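Local coordinates for diacylglycerol O-acyltransferase (Marinobacter hydrocarbonoclasticus, PDB 6CHJ), which makes wax esters and probably also transfers the acyl group of acyl-CoA to diacylglycerol, forming triacylglycerol, at residues T7-L12 and G194-T199; A55-R60 and M145-R150; R60-L65 and V69-E74; W115-I120 and P162-L167. All coordinates share one frame; numbering follows the deposited sequence.

All four contacts lie in the family region of the catalytic domain. Contact 4 is buried: two tryptophans pack a loop against a strand of the six-stranded mixed sheet. Contact 2, its centre about 9 Å from that of contact 4, is partly buried and brings a methionine of helix 141-150 to a turn; the Phe57 carbonyl of that turn is bonded by Trp115 of contact 4. Contact 3 continues from contact 2 through their common Arg60 and is ruled by backbone hydrogen bonds within a two-stranded hairpin. Contact 1, at the surface, is polar and loose, although Leu12 of its helix packs on Leu61 of the hairpin.

Contact 1 of 4, residues T7-L12 and G194-T199; sequences TDQLFL and GRQLGT
The carboxamides of Gln9 and Gln196 are turned nearly at right angles, their planes 78° apart. Seen from the Gln9 amide, OE1 of Gln196 and the backbone N of Leu197 lie off the same side of the plane, whereas CD2 of Leu197 comes in close to the plane. All three gather about one atom, NE2 of Gln9: it stands 3.7 Å from Gln196 OE1, too long for hydrogen bonding, and 3.9 Å from Leu197 CD2. Gln9 gets there from helix 6-13 by stretching straight out beyond CG, its CG anti to the backbone N (chi1 -166°). Gln196 instead bends at chi2 and folds back, so that its OE1 takes a weak hydrogen bond of 3.3 Å from the N of Leu197; its NE2 bonds weakly to Gln67. The contact joins the first helix of the chain to the loop leading into helix 200-212, and that loop is tied down nearby by Trp13, which bonds to the carbonyl of Gly198. Strand 67-72 adds Gln67 and Pro68 beside Gln9. With a small, largely exposed interface and long polar separations, the two amides meet without bonding across the contact, which is likely to add little grip.

Contact 2 of 4, residues A55-R60 and M145-R150; sequences APFNQR and MRMATR
Met147 and Pro56 reach toward each other tip to tip, the methyl CE meeting the ring carbon CG of Pro56 at 4.1 Å, while Phe57 and Met147 slide past one another in opposite directions. The thioether sulfur stands nearest the far end of the phenyl ring, 3.8 Å from SD to CZ of Phe57. SD lies 4.9 Å from the ring centroid and 71° off its normal, an oblique Met-aromatic contact. Met147 sets out with CG anti to its carbonyl carbon (chi1 -67°), and the bend at chi3 (-135°) swings CE to the proline while SD stays by the phenyl. Its helix, 141-150, opens on the final glycine of the HHxxxDG sequence that marks the active-site region in this acyltransferase superfamily; facing it is a type I beta turn from Pro56 to Gln59 that leads into strand 59-64. A cis peptide precedes Pro56, and the turn is closed by Gln59 N bonding to Pro56 O at 3.2 Å. Val139, within that same sequence, touches both Pro56 and Met147. Phe57 is held from behind by Trp115, which meets its ring edge-to-face and gives NE1 to its carbonyl.

Contact 3 of 4, residues R60-L65 and V69-E74; sequences RLSYRL and VWVEDE
Ser62 and Val69 exchange two backbone hydrogen bonds: Val69 N to Ser62 O at 2.6 Å and Ser62 N to Val69 O at 2.7 Å. Arg60 and Val71 form the next hydrogen-bonded pair, with Arg60 N to Val71 O at 2.9 Å and Val71 N to Arg60 O at the same length. Arg60 O also receives a CA-H contact from Trp70. Together they knit strands 59-64 and 67-72 into a two-stranded antiparallel beta hairpin, strongly twisted, the segments running at 120° to each other. Between the two bonded pairs sits the non-hydrogen-bonded pair Leu61 and Trp70, whose side chains share one face. The six-membered part of the indole turns its edge to the Arg60-Leu61 peptide, and CZ3 of Trp70 lies 3.8 Å from CB of Leu61; Leu4 packs on both residues. On the other face Arg60 runs beside Val71, CG to CG2 3.6 Å, its chain extended from CG to NE. Arg60 crosses Asp73 at about a right angle; its CD lies 3.1 Å from Asp73 OD1, and NE makes a long, weak salt bridge of 3.8 Å to that oxygen; Glu111 is a second, weak ionic partner. With alanine in place of Arg60, Asp73 would probably lose this cationic neighbour and the Val71 methyl CG2 part of its cover. The Asp73 backbone is bonded to Asn58, and that of Trp70 to Thr2.

Contact 4 of 4, residues W115-I120 and P162-L167; sequences WEVHLI and PPIWDL
Trp165 is sandwiched: CH2 of Trp115 sits 3.2 Å above one face of its indole and CG of Pro163 3.3 Å above the opposite one, both offset toward the rim. The two indole planes are only 21° apart but slid sidelong, so the rings barely overlap; the Trp115 six-membered ring and the Trp165 five-membered ring have centroids 5.2 Å from each other. What lies over the Trp115 face is CB of Trp165, a CH-pi contact 4.0 Å from the six-membered centroid. Trp165 has CG between the backbone N and the carbonyl carbon (chi1 54°), a turn that brings its indole alongside Trp115 while CB rests over that face. At the Trp165 edge, in its plane, comes CG2 of Val117, 3.6 Å from CE3 of Trp165, and the same methyl touches CG2 of Ile164 at 3.9 Å. In this way the loop after helix 141-150 is packed onto strand 115-121 of the mixed sheet of the catalytic domain. A smaller leucine at Trp165 would probably open a gap between Trp115 and Pro163 and leave Val117 with less to pack on. One shell further out, a type I beta turn from Pro163 to Asp166 presents Trp165, closed by Asp166 N on Pro163 O. Trp115 NE1 bonds to Phe57 O and its ring stacks on His81; Trp165 NE1 bonds weakly to Lys50 O, and Phe82 meets the Trp165 ring. Backbone hydrogen bonds to His81 and Arg83 fix Val117 in the sheet.

Contact 1 of 4, residues T7-L12 and G194-T199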
# COMPACT_ATOMS: atom_id res chain seq x y z
N THR B 7 13.21 -19.89 -9.17
CA THR B 7 12.26 -18.96 -9.79
C THR B 7 11.60 -18.07 -8.73
O THR B 7 11.42 -16.87 -8.96
CB THR B 7 11.20 -19.71 -10.60
OG1 THR B 7 10.10 -20.06 -9.75
CG2 THR B 7 11.78 -20.98 -11.21
N ASP B 8 11.25 -18.64 -7.57
CA ASP B 8 10.73 -17.83 -6.47
C ASP B 8 11.72 -16.75 -6.06
O ASP B 8 11.33 -15.61 -5.79
CB ASP B 8 10.41 -18.71 -5.27
CG ASP B 8 9.39 -19.78 -5.58
OD1 ASP B 8 8.89 -19.81 -6.74
OD2 ASP B 8 9.08 -20.59 -4.68
N GLN B 9 13.00 -17.09 -5.98
CA GLN B 9 14.01 -16.10 -5.63
C GLN B 9 14.02 -14.94 -6.63
O GLN B 9 14.31 -13.80 -6.26
CB GLN B 9 15.38 -16.78 -5.56
CG GLN B 9 16.48 -15.98 -4.91
CD GLN B 9 17.51 -16.89 -4.25
OE1 GLN B 9 17.24 -18.08 -4.03
NE2 GLN B 9 18.68 -16.35 -3.95
N LEU B 10 13.68 -15.22 -7.88
CA LEU B 10 13.76 -14.20 -8.93
C LEU B 10 12.71 -13.12 -8.74
O LEU B 10 13.00 -11.93 -8.89
CB LEU B 10 13.63 -14.87 -10.30
CG LEU B 10 13.85 -14.10 -11.61
CD1 LEU B 10 12.61 -13.27 -11.89
CD2 LEU B 10 15.12 -13.25 -11.61
N PHE B 11 11.47 -13.51 -8.40
CA PHE B 11 10.40 -12.53 -8.19
C PHE B 11 10.68 -11.66 -6.97
O PHE B 11 10.27 -10.49 -6.94
CB PHE B 11 9.05 -13.25 -8.04
CG PHE B 11 8.54 -13.85 -9.33
CD1 PHE B 11 7.88 -13.07 -10.26
CD2 PHE B 11 8.74 -15.20 -9.63
CE1 PHE B 11 7.42 -13.60 -11.45
CE2 PHE B 11 8.28 -15.74 -10.83
CZ PHE B 11 7.62 -14.93 -11.74
N LEU B 12 11.36 -12.20 -5.96
CA LEU B 12 11.80 -11.36 -4.87
C LEU B 12 12.83 -10.36 -5.36
O LEU B 12 12.79 -9.18 -5.00
CB LEU B 12 12.39 -12.22 -3.75
CG LEU B 12 11.40 -12.97 -2.86
CD1 LEU B 12 12.15 -13.85 -1.89
CD2 LEU B 12 10.54 -11.97 -2.12
N GLY B 194 19.57 -19.38 -15.02
CA GLY B 194 19.80 -18.50 -13.90
C GLY B 194 20.28 -19.26 -12.67
O GLY B 194 20.17 -20.48 -12.59
N ARG B 195 20.82 -18.51 -11.71
CA ARG B 195 21.27 -19.15 -10.47
C ARG B 195 20.93 -18.35 -9.22
O ARG B 195 20.06 -18.75 -8.45
CB ARG B 195 22.79 -19.45 -10.54
CG ARG B 195 23.76 -18.25 -10.66
CD ARG B 195 25.16 -18.67 -11.10
NE ARG B 195 25.18 -19.04 -12.52
CZ ARG B 195 25.09 -18.17 -13.52
NH1 ARG B 195 24.99 -16.87 -13.26
NH2 ARG B 195 25.11 -18.59 -14.78
N GLN B 196 21.58 -17.20 -9.01
CA GLN B 196 21.77 -16.66 -7.68
C GLN B 196 21.33 -15.20 -7.60
O GLN B 196 21.07 -14.53 -8.60
CB GLN B 196 23.23 -16.78 -7.24
CG GLN B 196 23.46 -17.94 -6.30
CD GLN B 196 22.38 -18.01 -5.24
OE1 GLN B 196 22.25 -17.13 -4.39
NE2 GLN B 196 21.58 -19.07 -5.29
N LEU B 197 21.23 -14.73 -6.35
CA LEU B 197 21.24 -13.31 -6.09
C LEU B 197 22.49 -12.70 -6.70
O LEU B 197 23.56 -13.32 -6.72
CB LEU B 197 21.19 -13.04 -4.58
CG LEU B 197 22.28 -13.69 -3.71
CD1 LEU B 197 23.36 -12.69 -3.27
CD2 LEU B 197 21.68 -14.40 -2.49
N GLY B 198 22.36 -11.49 -7.22
CA GLY B 198 23.50 -10.74 -7.70
C GLY B 198 23.11 -9.29 -7.81
O GLY B 198 21.96 -8.93 -7.60
N THR B 199 24.10 -8.45 -8.12
CA THR B 199 23.75 -7.10 -8.50
C THR B 199 23.33 -7.09 -9.97
O THR B 199 23.63 -8.02 -10.72
CB THR B 199 24.93 -6.15 -8.28
OG1 THR B 199 24.46 -4.79 -8.33
CG2 THR B 199 25.98 -6.34 -9.37

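Contact 2 of 4, residues A55-R60 and M145-R150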
# COMPACT_ATOMS: atom_id res chain seq x y z
N ALA B 55 -0.92 -24.12 4.62
CA ALA B 55 0.04 -23.89 3.55
C ALA B 55 -0.69 -23.67 2.23
O ALA B 55 -1.71 -24.31 1.98
CB ALA B 55 1.00 -25.07 3.45
N PRO B 56 -0.19 -22.76 1.37
CA PRO B 56 1.06 -22.04 1.63
C PRO B 56 0.89 -20.72 2.41
O PRO B 56 1.86 -19.97 2.58
CB PRO B 56 1.59 -21.78 0.22
CG PRO B 56 0.34 -21.63 -0.62
CD PRO B 56 -0.77 -22.40 0.06
N PHE B 57 -0.33 -20.46 2.90
CA PHE B 57 -0.64 -19.17 3.49
C PHE B 57 -0.06 -18.97 4.88
O PHE B 57 -0.22 -17.89 5.46
CB PHE B 57 -2.15 -18.99 3.54
CG PHE B 57 -2.81 -19.06 2.21
CD1 PHE B 57 -3.08 -17.91 1.49
CD2 PHE B 57 -3.16 -20.29 1.66
CE1 PHE B 57 -3.69 -17.97 0.26
CE2 PHE B 57 -3.77 -20.36 0.43
CZ PHE B 57 -4.04 -19.20 -0.27
N ASN B 58 0.60 -19.98 5.46
CA ASN B 58 1.24 -19.83 6.76
C ASN B 58 2.74 -19.84 6.63
O ASN B 58 3.45 -19.92 7.64
CB ASN B 58 0.77 -20.92 7.73
CG ASN B 58 1.26 -22.31 7.35
OD1 ASN B 58 1.58 -22.60 6.19
ND2 ASN B 58 1.34 -23.18 8.34
N GLN B 59 3.25 -19.77 5.41
CA GLN B 59 4.67 -19.71 5.14
C GLN B 59 5.14 -18.26 5.18
O GLN B 59 4.42 -17.36 4.76
CB GLN B 59 4.96 -20.32 3.76
CG GLN B 59 4.51 -21.76 3.63
CD GLN B 59 5.27 -22.68 4.58
OE1 GLN B 59 6.50 -22.65 4.64
NE2 GLN B 59 4.53 -23.49 5.34
N ARG B 60 6.34 -18.04 5.68
CA ARG B 60 6.85 -16.68 5.67
C ARG B 60 8.33 -16.72 5.32
O ARG B 60 9.00 -17.74 5.53
CB ARG B 60 6.60 -15.96 7.00
CG ARG B 60 7.66 -16.13 8.04
CD ARG B 60 7.38 -15.21 9.22
NE ARG B 60 8.58 -14.94 10.01
CZ ARG B 60 9.57 -14.12 9.63
NH1 ARG B 60 9.51 -13.49 8.45
NH2 ARG B 60 10.62 -13.96 10.42
N MET B 145 -5.10 -18.40 -9.21
CA MET B 145 -6.46 -18.33 -9.73
C MET B 145 -7.09 -19.70 -9.91
O MET B 145 -8.23 -19.78 -10.37
CB MET B 145 -6.50 -17.52 -11.03
CG MET B 145 -6.32 -15.99 -10.80
SD MET B 145 -7.55 -14.87 -11.54
CE MET B 145 -8.99 -14.96 -10.47
N ARG B 146 -6.39 -20.78 -9.54
CA ARG B 146 -7.03 -22.07 -9.36
C ARG B 146 -7.51 -22.28 -7.93
O ARG B 146 -8.61 -22.80 -7.71
CB ARG B 146 -6.07 -23.19 -9.79
CG ARG B 146 -5.76 -23.17 -11.29
CD ARG B 146 -5.53 -24.56 -11.87
NE ARG B 146 -4.77 -24.55 -13.12
CZ ARG B 146 -5.16 -23.99 -14.28
NH1 ARG B 146 -6.35 -23.40 -14.39
NH2 ARG B 146 -4.37 -24.05 -15.34
N MET B 147 -6.70 -21.86 -6.95
CA MET B 147 -7.13 -21.86 -5.55
C MET B 147 -8.39 -21.02 -5.36
O MET B 147 -9.27 -21.40 -4.58
CB MET B 147 -6.02 -21.32 -4.67
CG MET B 147 -4.81 -22.19 -4.59
SD MET B 147 -3.84 -21.65 -3.20
CE MET B 147 -2.19 -21.63 -3.87
N ALA B 148 -8.47 -19.87 -6.02
CA ALA B 148 -9.66 -19.04 -5.88
C ALA B 148 -10.89 -19.70 -6.48
O ALA B 148 -12.02 -19.41 -6.07
CB ALA B 148 -9.42 -17.67 -6.50
N THR B 149 -10.70 -20.60 -7.45
CA THR B 149 -11.82 -21.36 -8.00
C THR B 149 -12.08 -22.61 -7.16
O THR B 149 -13.23 -22.87 -6.77
CB THR B 149 -11.56 -21.73 -9.47
OG1 THR B 149 -10.38 -22.55 -9.56
CG2 THR B 149 -11.37 -20.48 -10.32
N ARG B 150 -11.02 -23.37 -6.86
CA ARG B 150 -11.14 -24.53 -5.97
C ARG B 150 -11.82 -24.17 -4.65
O ARG B 150 -12.51 -25.00 -4.05
CB ARG B 150 -9.75 -25.12 -5.71
CG ARG B 150 -9.75 -26.45 -4.98
CD ARG B 150 -8.43 -27.21 -5.18
NE ARG B 150 -7.31 -26.53 -4.54
CZ ARG B 150 -6.93 -26.72 -3.28
NH1 ARG B 150 -7.60 -27.58 -2.51
NH2 ARG B 150 -5.89 -26.06 -2.78

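Contact 3 of 4, residues R60-L65 and V69-E74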
# COMPACT_ATOMS: atom_id res chain seq x y z
N ARG B 60 6.34 -18.04 5.68
CA ARG B 60 6.85 -16.68 5.67
C ARG B 60 8.33 -16.72 5.32
O ARG B 60 9.00 -17.74 5.53
CB ARG B 60 6.60 -15.96 7.00
CG ARG B 60 7.66 -16.13 8.04
CD ARG B 60 7.38 -15.21 9.22
NE ARG B 60 8.58 -14.94 10.01
CZ ARG B 60 9.57 -14.12 9.63
NH1 ARG B 60 9.51 -13.49 8.45
NH2 ARG B 60 10.62 -13.96 10.42
N LEU B 61 8.82 -15.62 4.77
CA LEU B 61 10.18 -15.57 4.28
C LEU B 61 11.16 -15.41 5.44
O LEU B 61 10.94 -14.61 6.35
CB LEU B 61 10.36 -14.44 3.27
CG LEU B 61 11.72 -14.39 2.56
CD1 LEU B 61 12.00 -15.69 1.79
CD2 LEU B 61 11.86 -13.17 1.64
N SER B 62 12.23 -16.20 5.40
CA SER B 62 13.31 -16.09 6.36
C SER B 62 14.59 -16.49 5.64
O SER B 62 14.56 -17.17 4.61
CB SER B 62 13.07 -16.97 7.58
OG SER B 62 13.67 -16.41 8.73
N TYR B 63 15.72 -16.06 6.19
CA TYR B 63 17.01 -16.37 5.59
C TYR B 63 17.84 -17.23 6.54
O TYR B 63 17.87 -16.98 7.75
CB TYR B 63 17.77 -15.10 5.21
CG TYR B 63 17.11 -14.27 4.12
CD1 TYR B 63 17.52 -14.36 2.79
CD2 TYR B 63 16.06 -13.42 4.42
CE1 TYR B 63 16.91 -13.59 1.80
CE2 TYR B 63 15.44 -12.66 3.45
CZ TYR B 63 15.87 -12.75 2.14
OH TYR B 63 15.24 -11.98 1.20
N ARG B 64 18.49 -18.25 5.98
CA ARG B 64 19.44 -19.09 6.71
C ARG B 64 20.84 -18.62 6.32
O ARG B 64 21.38 -19.04 5.29
CB ARG B 64 19.21 -20.56 6.42
CG ARG B 64 18.14 -21.19 7.30
CD ARG B 64 18.54 -22.59 7.74
NE ARG B 64 19.99 -22.69 7.93
CZ ARG B 64 20.63 -23.80 8.28
NH1 ARG B 64 19.96 -24.93 8.47
NH2 ARG B 64 21.96 -23.79 8.43
N LEU B 65 21.41 -17.74 7.15
CA LEU B 65 22.66 -17.03 6.89
C LEU B 65 22.54 -16.16 5.64
O LEU B 65 22.36 -14.93 5.74
CB LEU B 65 23.83 -18.01 6.75
CG LEU B 65 25.23 -17.47 7.09
CD1 LEU B 65 25.49 -17.52 8.60
CD2 LEU B 65 26.31 -18.21 6.31
N VAL B 69 14.58 -18.89 2.70
CA VAL B 69 13.80 -20.09 2.97
C VAL B 69 12.43 -19.68 3.49
O VAL B 69 12.25 -18.60 4.06
CB VAL B 69 14.48 -21.03 3.99
CG1 VAL B 69 15.85 -21.45 3.48
CG2 VAL B 69 14.59 -20.35 5.35
N TRP B 70 11.45 -20.56 3.27
CA TRP B 70 10.16 -20.43 3.92
C TRP B 70 10.22 -21.02 5.32
O TRP B 70 11.02 -21.92 5.59
CB TRP B 70 9.08 -21.14 3.12
CG TRP B 70 8.83 -20.62 1.73
CD1 TRP B 70 8.81 -21.36 0.58
CD2 TRP B 70 8.55 -19.27 1.35
NE1 TRP B 70 8.53 -20.55 -0.49
CE2 TRP B 70 8.36 -19.26 -0.05
CE3 TRP B 70 8.44 -18.06 2.04
CZ2 TRP B 70 8.08 -18.10 -0.76
CZ3 TRP B 70 8.16 -16.91 1.34
CH2 TRP B 70 7.98 -16.93 -0.06
N VAL B 71 9.36 -20.53 6.20
CA VAL B 71 9.25 -21.03 7.57
C VAL B 71 7.80 -20.94 8.02
O VAL B 71 7.06 -20.05 7.61
CB VAL B 71 10.16 -20.28 8.58
CG1 VAL B 71 11.62 -20.67 8.40
CG2 VAL B 71 9.99 -18.79 8.43
N GLU B 72 7.42 -21.86 8.89
CA GLU B 72 6.05 -21.92 9.39
C GLU B 72 5.81 -20.75 10.34
O GLU B 72 6.44 -20.66 11.40
CB GLU B 72 5.82 -23.26 10.07
CG GLU B 72 4.37 -23.67 10.20
CD GLU B 72 3.99 -24.04 11.61
OE1 GLU B 72 4.85 -23.92 12.51
OE2 GLU B 72 2.84 -24.47 11.84
N ASP B 73 4.90 -19.86 9.98
CA ASP B 73 4.71 -18.64 10.77
C ASP B 73 3.99 -18.98 12.06
O ASP B 73 2.81 -19.36 12.05
CB ASP B 73 3.94 -17.60 9.97
CG ASP B 73 4.05 -16.21 10.59
OD1 ASP B 73 5.12 -15.92 11.16
OD2 ASP B 73 3.08 -15.43 10.51
N GLU B 74 4.69 -18.84 13.19
CA GLU B 74 4.12 -19.21 14.47
C GLU B 74 2.99 -18.25 14.87
O GLU B 74 1.94 -18.70 15.34
CB GLU B 74 5.22 -19.22 15.54
CG GLU B 74 6.37 -20.19 15.24
CD GLU B 74 6.28 -21.48 16.04
OE1 GLU B 74 7.29 -21.84 16.70
OE2 GLU B 74 5.21 -22.13 16.01

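Contact 4 of 4, residues W115-I120 and P162-L167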
# COMPACT_ATOMS: atom_id res chain seq x y z
N TRP B 115 0.13 -12.69 1.68
CA TRP B 115 -1.18 -12.73 1.07
C TRP B 115 -2.11 -11.77 1.79
O TRP B 115 -1.93 -11.50 2.98
CB TRP B 115 -1.76 -14.15 1.08
CG TRP B 115 -1.96 -14.72 2.45
CD1 TRP B 115 -1.06 -15.44 3.18
CD2 TRP B 115 -3.15 -14.63 3.25
NE1 TRP B 115 -1.61 -15.80 4.38
CE2 TRP B 115 -2.89 -15.32 4.45
CE3 TRP B 115 -4.40 -14.04 3.06
CZ2 TRP B 115 -3.85 -15.43 5.46
CZ3 TRP B 115 -5.35 -14.16 4.07
CH2 TRP B 115 -5.07 -14.85 5.25
N GLU B 116 -3.07 -11.23 1.06
CA GLU B 116 -4.16 -10.46 1.64
C GLU B 116 -5.45 -10.86 0.96
O GLU B 116 -5.47 -11.13 -0.25
CB GLU B 116 -3.95 -8.96 1.47
CG GLU B 116 -2.76 -8.39 2.20
CD GLU B 116 -2.31 -7.04 1.64
OE1 GLU B 116 -3.12 -6.33 1.01
OE2 GLU B 116 -1.12 -6.71 1.82
N VAL B 117 -6.54 -10.90 1.73
CA VAL B 117 -7.89 -10.98 1.19
C VAL B 117 -8.65 -9.74 1.62
O VAL B 117 -8.69 -9.41 2.82
CB VAL B 117 -8.62 -12.26 1.65
CG1 VAL B 117 -9.98 -12.33 1.00
CG2 VAL B 117 -7.80 -13.50 1.37
N HIS B 118 -9.27 -9.07 0.66
CA HIS B 118 -10.02 -7.84 0.90
C HIS B 118 -11.49 -8.10 0.56
O HIS B 118 -11.85 -8.24 -0.61
CB HIS B 118 -9.45 -6.70 0.06
CG HIS B 118 -8.07 -6.26 0.47
ND1 HIS B 118 -7.80 -4.97 0.89
CD2 HIS B 118 -6.89 -6.93 0.52
CE1 HIS B 118 -6.51 -4.87 1.19
NE2 HIS B 118 -5.94 -6.05 0.98
N LEU B 119 -12.33 -8.15 1.59
CA LEU B 119 -13.77 -8.22 1.40
C LEU B 119 -14.33 -6.81 1.31
O LEU B 119 -14.24 -6.03 2.27
CB LEU B 119 -14.42 -9.01 2.54
CG LEU B 119 -15.95 -9.06 2.67
CD1 LEU B 119 -16.53 -9.71 1.43
CD2 LEU B 119 -16.38 -9.80 3.96
N ILE B 120 -14.91 -6.47 0.17
CA ILE B 120 -15.39 -5.13 -0.14
C ILE B 120 -16.92 -5.13 -0.09
O ILE B 120 -17.57 -5.91 -0.81
CB ILE B 120 -14.90 -4.65 -1.52
CG1 ILE B 120 -13.37 -4.82 -1.65
CG2 ILE B 120 -15.35 -3.21 -1.77
CD1 ILE B 120 -12.91 -5.06 -3.09
N PRO B 162 -15.04 -22.98 3.45
CA PRO B 162 -13.89 -22.26 4.02
C PRO B 162 -13.51 -21.05 3.18
O PRO B 162 -14.00 -20.87 2.05
CB PRO B 162 -12.77 -23.31 4.00
CG PRO B 162 -13.43 -24.61 3.73
CD PRO B 162 -14.67 -24.32 2.96
N PRO B 163 -12.64 -20.20 3.71
CA PRO B 163 -11.96 -19.18 2.90
C PRO B 163 -10.64 -19.70 2.33
O PRO B 163 -10.11 -20.74 2.74
CB PRO B 163 -11.73 -18.05 3.91
CG PRO B 163 -11.57 -18.77 5.23
CD PRO B 163 -12.51 -19.94 5.16
N ILE B 164 -10.09 -18.93 1.38
CA ILE B 164 -8.94 -19.40 0.61
C ILE B 164 -7.74 -19.71 1.50
O ILE B 164 -6.88 -20.52 1.13
CB ILE B 164 -8.54 -18.38 -0.47
CG1 ILE B 164 -7.73 -19.07 -1.57
CG2 ILE B 164 -7.69 -17.25 0.15
CD1 ILE B 164 -7.64 -18.29 -2.83
N TRP B 165 -7.63 -19.06 2.65
CA TRP B 165 -6.41 -19.30 3.40
C TRP B 165 -6.43 -20.63 4.14
O TRP B 165 -5.39 -21.05 4.65
CB TRP B 165 -6.15 -18.15 4.37
CG TRP B 165 -7.26 -17.80 5.30
CD1 TRP B 165 -7.56 -18.40 6.48
CD2 TRP B 165 -8.22 -16.74 5.14
NE1 TRP B 165 -8.64 -17.79 7.06
CE2 TRP B 165 -9.06 -16.76 6.26
CE3 TRP B 165 -8.44 -15.77 4.15
CZ2 TRP B 165 -10.11 -15.86 6.43
CZ3 TRP B 165 -9.48 -14.87 4.32
CH2 TRP B 165 -10.30 -14.92 5.45
N ASP B 166 -7.58 -21.31 4.17
CA ASP B 166 -7.75 -22.60 4.84
C ASP B 166 -8.40 -23.56 3.85
O ASP B 166 -9.62 -23.60 3.72
CB ASP B 166 -8.60 -22.45 6.10
CG ASP B 166 -8.30 -23.52 7.15
OD1 ASP B 166 -7.14 -24.01 7.23
OD2 ASP B 166 -9.24 -23.88 7.89
N LEU B 167 -7.57 -24.35 3.15
CA LEU B 167 -8.09 -25.22 2.12
C LEU B 167 -7.55 -26.63 2.29
O LEU B 167 -6.39 -26.83 2.67
CB LEU B 167 -7.73 -24.70 0.70
CG LEU B 167 -8.52 -23.54 0.06
CD1 LEU B 167 -8.07 -23.33 -1.37
CD2 LEU B 167 -10.04 -23.73 0.10